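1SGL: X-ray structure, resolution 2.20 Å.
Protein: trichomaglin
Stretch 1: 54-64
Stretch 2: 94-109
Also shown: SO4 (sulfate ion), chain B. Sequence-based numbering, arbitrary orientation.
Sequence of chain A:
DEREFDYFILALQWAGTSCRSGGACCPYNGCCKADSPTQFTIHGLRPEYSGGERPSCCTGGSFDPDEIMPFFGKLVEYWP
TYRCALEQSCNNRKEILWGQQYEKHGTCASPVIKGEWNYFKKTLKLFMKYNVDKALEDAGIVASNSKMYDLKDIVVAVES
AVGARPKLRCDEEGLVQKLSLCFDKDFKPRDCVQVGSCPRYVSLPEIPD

Stretch 1, residues 54-64: RPSCCTGGSFD
Stretch 2, residues 94-109: KEILWGQQYEKHGTCA

Phe63 forms the apolar centre of the contact. Its CA-to-CB bond points toward stretch 2, and chi1 of 172° (t) with chi2 of 65° lays the ring against the start of the helix. Gly99 lies over one ring face. Gly99 CA sits 3.7 Å from the ring centroid of Phe63, 11° off the ring normal, a CH-pi contact. Glycine suits this place, because a CB on Gly99 would come within 3.0 Å of Phe63 CD2. Tyr102 meets the Phe63 ring at its edge, with Phe63 CD1 to Tyr102 CD2 at 4.1 Å; Tyr102 has chi1 173° (t) and chi2 68°. Ile96, the N-cap residue, adds a methyl: Ile96 CD1 is 4.2 Å from Phe63 CE2, with chi1 46° (p) and chi2 177° (t).

Stretch 2 begins as strand at 94-95 and becomes helical at Leu97, phi/psi -38/-55, then stays near -60/-45 from Trp98 through Glu103. The last turn, 102-106, is a wider pi-type turn, where His105 has phi/psi -122/-44. Stretch 1 has no regular helix or strand; Cys57 and Cys58 lie by the C-terminal part of stretch 2, and Phe63 lies by the first turns of the helix. Phi/psi is -100/-6 at Cys58, 58/28 at Gly60, where positive phi favours glycine, and -62/125 at Phe63. Cys57 pairs with Lys104 (CA to CA 4.2 Å), Cys58 with Cys108 (CA to CA 5.0 Å) and Phe63 with Gly99 (CA to CA 5.8 Å). About 654 Å² is buried, both sides summed.

A disulfide locks the other end of the contact. Cys58 SG and Cys108 SG are 2.0 Å apart, with chi3 of 93°. Both cysteines have chi1 in m, -72° for Cys58 and -62° for Cys108. Thr107 is buried beside the disulfide, chi1 56° (p). Thr107 CG2 is only 3.2 Å from Thr59 CG2, a tight approach, and Thr59 has chi1 -166° (t).

The hydroxyl of Thr107 links helix and loop. Cys58 N donates to Thr107 OG1 at 2.9 Å, and Thr107 OG1 donates to Glu103 O at 2.7 Å. Threonine therefore serves as acceptor and donor at once, and its methyl faces Thr59. Cys57 N donates to Lys104 O at 3.0 Å. Cys57 has phi/psi 59/81, and its CB points away from the helix. Two CA-H...O contacts lie beside this bond: Ser56 CA to Lys104 O at 3.2 Å and Cys57 CA to Glu103 O at 3.3 Å.

Glu103 reaches across to the loop with chi1 -62° (m), chi2 -173° (t) and chi3 -42°. Glu103 OE2 accepts from Phe63 N at 3.1 Å. A carboxylate suits this place because it accepts the backbone NH of Phe63, which sits in a loop with no regular secondary structure.

At the polar edge, water 1 donates to Pro55 O at 2.8 Å and weakly to Lys104 O at 3.4 Å. Water 1 also hydrogen-bonds to His105 ND1 at 2.6 Å. On its other nitrogen, His105 NE2 donates to sulfate O2 at 2.7 Å.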

# COMPACT_ATOMS: atom_id res chain seq x y z
N ARG A 54 -9.56 -17.88 -0.52
CA ARG A 54 -8.69 -16.76 -0.85
C ARG A 54 -7.24 -17.22 -0.72
O ARG A 54 -6.62 -17.06 0.33
CB ARG A 54 -9.00 -15.59 0.09
CG ARG A 54 -10.40 -15.03 -0.17
CD ARG A 54 -10.84 -14.01 0.87
NE ARG A 54 -12.11 -13.39 0.49
CZ ARG A 54 -13.25 -14.05 0.25
NH1 ARG A 54 -13.29 -15.38 0.34
NH2 ARG A 54 -14.35 -13.39 -0.09
N PRO A 55 -6.71 -17.81 -1.79
CA PRO A 55 -5.35 -18.34 -1.92
C PRO A 55 -4.22 -17.39 -1.50
O PRO A 55 -4.35 -16.16 -1.57
CB PRO A 55 -5.26 -18.69 -3.41
CG PRO A 55 -6.65 -19.06 -3.75
CD PRO A 55 -7.44 -17.98 -3.06
N SER A 56 -3.13 -17.99 -1.06
CA SER A 56 -1.93 -17.29 -0.62
C SER A 56 -0.81 -18.30 -0.78
O SER A 56 -1.04 -19.50 -0.58
CB SER A 56 -2.05 -16.88 0.84
OG SER A 56 -2.05 -18.02 1.68
N CYS A 57 0.38 -17.85 -1.14
CA CYS A 57 1.51 -18.76 -1.31
C CYS A 57 1.12 -19.77 -2.38
O CYS A 57 0.72 -20.88 -2.08
CB CYS A 57 1.80 -19.49 0.00
SG CYS A 57 2.08 -18.38 1.42
N CYS A 58 1.25 -19.36 -3.64
CA CYS A 58 0.86 -20.21 -4.76
C CYS A 58 1.95 -20.98 -5.49
O CYS A 58 1.65 -21.80 -6.36
CB CYS A 58 0.07 -19.38 -5.78
SG CYS A 58 -1.60 -18.94 -5.22
N THR A 59 3.22 -20.75 -5.16
CA THR A 59 4.28 -21.45 -5.86
C THR A 59 5.31 -22.11 -4.95
O THR A 59 6.10 -22.93 -5.40
CB THR A 59 5.05 -20.51 -6.81
OG1 THR A 59 5.86 -21.28 -7.71
CG2 THR A 59 5.96 -19.58 -6.02
N GLY A 60 5.31 -21.74 -3.67
CA GLY A 60 6.29 -22.31 -2.76
C GLY A 60 7.67 -21.99 -3.29
O GLY A 60 8.63 -22.73 -3.05
N GLY A 61 7.78 -20.87 -4.02
CA GLY A 61 9.05 -20.45 -4.58
C GLY A 61 9.77 -19.48 -3.66
O GLY A 61 9.22 -18.45 -3.27
N SER A 62 11.02 -19.81 -3.33
CA SER A 62 11.84 -19.00 -2.44
C SER A 62 12.18 -17.61 -2.98
O SER A 62 12.73 -17.47 -4.07
CB SER A 62 13.14 -19.74 -2.12
OG SER A 62 12.86 -21.00 -1.53
N PHE A 63 11.84 -16.59 -2.19
CA PHE A 63 12.11 -15.21 -2.56
C PHE A 63 13.61 -14.96 -2.70
O PHE A 63 14.38 -15.22 -1.78
CB PHE A 63 11.54 -14.26 -1.51
CG PHE A 63 11.94 -12.83 -1.71
CD1 PHE A 63 11.52 -12.13 -2.83
CD2 PHE A 63 12.76 -12.19 -0.79
CE1 PHE A 63 11.91 -10.80 -3.03
CE2 PHE A 63 13.16 -10.87 -0.98
CZ PHE A 63 12.73 -10.18 -2.10
N ASP A 64 14.02 -14.45 -3.86
CA ASP A 64 15.42 -14.19 -4.12
C ASP A 64 15.69 -12.68 -4.14
O ASP A 64 15.35 -12.00 -5.11
CB ASP A 64 15.81 -14.80 -5.46
CG ASP A 64 17.29 -14.70 -5.74
OD1 ASP A 64 17.99 -13.98 -5.01
OD2 ASP A 64 17.74 -15.35 -6.71
N LYS A 94 10.37 -16.57 7.96
CA LYS A 94 10.39 -15.16 8.31
C LYS A 94 10.89 -14.46 7.05
O LYS A 94 11.75 -14.98 6.35
CB LYS A 94 11.36 -14.91 9.45
CG LYS A 94 11.04 -15.67 10.72
CD LYS A 94 9.70 -15.25 11.29
CE LYS A 94 9.41 -15.99 12.58
NZ LYS A 94 8.11 -15.56 13.15
N GLU A 95 10.34 -13.28 6.76
CA GLU A 95 10.74 -12.55 5.57
C GLU A 95 10.56 -11.05 5.75
O GLU A 95 9.84 -10.61 6.63
CB GLU A 95 9.90 -13.00 4.38
CG GLU A 95 10.20 -14.39 3.87
CD GLU A 95 11.10 -14.36 2.66
OE1 GLU A 95 12.11 -13.63 2.69
OE2 GLU A 95 10.79 -15.08 1.68
N ILE A 96 11.23 -10.28 4.90
CA ILE A 96 11.07 -8.83 4.94
C ILE A 96 9.79 -8.59 4.14
O ILE A 96 9.44 -9.39 3.28
CB ILE A 96 12.23 -8.10 4.24
CG1 ILE A 96 12.52 -8.76 2.89
CG2 ILE A 96 13.45 -8.09 5.13
CD1 ILE A 96 13.60 -8.08 2.09
N LEU A 97 9.12 -7.48 4.43
CA LEU A 97 7.87 -7.12 3.77
C LEU A 97 7.83 -7.45 2.28
O LEU A 97 6.92 -8.15 1.83
CB LEU A 97 7.59 -5.63 3.97
CG LEU A 97 6.28 -5.10 3.39
CD1 LEU A 97 5.08 -5.76 4.09
CD2 LEU A 97 6.23 -3.59 3.56
N TRP A 98 8.79 -6.96 1.51
CA TRP A 98 8.82 -7.21 0.07
C TRP A 98 8.74 -8.70 -0.25
O TRP A 98 8.05 -9.11 -1.18
CB TRP A 98 10.08 -6.62 -0.56
CG TRP A 98 10.40 -5.23 -0.11
CD1 TRP A 98 9.52 -4.25 0.23
CD2 TRP A 98 11.71 -4.67 0.05
NE1 TRP A 98 10.19 -3.11 0.60
CE2 TRP A 98 11.54 -3.34 0.50
CE3 TRP A 98 13.01 -5.16 -0.14
CZ2 TRP A 98 12.62 -2.50 0.77
CZ3 TRP A 98 14.09 -4.31 0.13
CH2 TRP A 98 13.88 -3.00 0.58
N GLY A 99 9.46 -9.50 0.53
CA GLY A 99 9.48 -10.93 0.32
C GLY A 99 8.14 -11.56 0.64
O GLY A 99 7.61 -12.35 -0.15
N GLN A 100 7.59 -11.22 1.80
CA GLN A 100 6.31 -11.75 2.22
C GLN A 100 5.21 -11.43 1.21
O GLN A 100 4.41 -12.30 0.86
CB GLN A 100 5.91 -11.19 3.58
CG GLN A 100 4.53 -11.65 4.01
CD GLN A 100 3.76 -10.57 4.71
OE1 GLN A 100 3.64 -9.45 4.20
NE2 GLN A 100 3.23 -10.88 5.89
N GLN A 101 5.17 -10.18 0.74
CA GLN A 101 4.15 -9.77 -0.22
C GLN A 101 4.29 -10.55 -1.51
O GLN A 101 3.29 -10.99 -2.09
CB GLN A 101 4.24 -8.27 -0.51
CG GLN A 101 3.74 -7.41 0.63
CD GLN A 101 2.28 -7.69 0.95
OE1 GLN A 101 1.42 -7.54 0.09
NE2 GLN A 101 2.01 -8.10 2.18
N TYR A 102 5.52 -10.72 -1.97
CA TYR A 102 5.75 -11.46 -3.20
C TYR A 102 5.34 -12.94 -3.09
O TYR A 102 4.64 -13.45 -3.97
CB TYR A 102 7.21 -11.41 -3.62
CG TYR A 102 7.45 -12.32 -4.80
CD1 TYR A 102 6.90 -12.02 -6.05
CD2 TYR A 102 8.14 -13.54 -4.66
CE1 TYR A 102 7.01 -12.90 -7.11
CE2 TYR A 102 8.26 -14.43 -5.72
CZ TYR A 102 7.69 -14.10 -6.95
OH TYR A 102 7.78 -14.95 -8.03
N GLU A 103 5.79 -13.61 -2.04
CA GLU A 103 5.48 -15.03 -1.86
C GLU A 103 3.99 -15.28 -1.57
O GLU A 103 3.38 -16.17 -2.15
CB GLU A 103 6.32 -15.62 -0.74
CG GLU A 103 7.83 -15.58 -0.96
CD GLU A 103 8.60 -16.35 0.12
OE1 GLU A 103 8.24 -16.23 1.31
OE2 GLU A 103 9.56 -17.07 -0.22
N LYS A 104 3.43 -14.50 -0.66
CA LYS A 104 2.04 -14.68 -0.28
C LYS A 104 1.03 -14.26 -1.35
O LYS A 104 -0.02 -14.90 -1.50
CB LYS A 104 1.77 -13.91 1.01
CG LYS A 104 0.46 -14.27 1.69
CD LYS A 104 0.28 -13.49 2.98
CE LYS A 104 -1.06 -13.80 3.63
NZ LYS A 104 -1.29 -12.95 4.83
N HIS A 105 1.34 -13.22 -2.13
CA HIS A 105 0.39 -12.74 -3.13
C HIS A 105 0.87 -12.72 -4.58
O HIS A 105 0.14 -13.10 -5.49
CB HIS A 105 -0.09 -11.34 -2.76
CG HIS A 105 -0.64 -11.24 -1.37
ND1 HIS A 105 -1.71 -11.99 -0.94
CD2 HIS A 105 -0.27 -10.47 -0.32
CE1 HIS A 105 -1.98 -11.69 0.32
NE2 HIS A 105 -1.12 -10.77 0.72
N GLY A 106 2.10 -12.24 -4.79
CA GLY A 106 2.63 -12.16 -6.14
C GLY A 106 2.64 -13.48 -6.88
O GLY A 106 2.44 -13.52 -8.09
N THR A 107 2.88 -14.57 -6.16
CA THR A 107 2.93 -15.89 -6.77
C THR A 107 1.55 -16.29 -7.28
O THR A 107 1.43 -17.00 -8.28
CB THR A 107 3.43 -16.95 -5.77
OG1 THR A 107 2.60 -16.93 -4.60
CG2 THR A 107 4.86 -16.64 -5.35
N CYS A 108 0.51 -15.82 -6.60
CA CYS A 108 -0.87 -16.11 -6.98
C CYS A 108 -1.38 -15.21 -8.11
O CYS A 108 -2.54 -15.31 -8.51
CB CYS A 108 -1.78 -15.96 -5.76
SG CYS A 108 -1.41 -17.09 -4.38
N ALA A 109 -0.51 -14.33 -8.61
CA ALA A 109 -0.88 -13.42 -9.69
C ALA A 109 -0.46 -13.94 -11.06
O ALA A 109 -0.76 -13.32 -12.08
CB ALA A 109 -0.27 -12.04 -9.44
S SO4 B . -1.19 -8.92 3.94
O1 SO4 B . -1.98 -9.65 4.95
O2 SO4 B . -0.44 -9.90 3.13
O3 SO4 B . -0.24 -8.03 4.63
O4 SO4 B . -2.07 -8.12 3.08
O HOH W 1 -3.09 -13.72 -2.32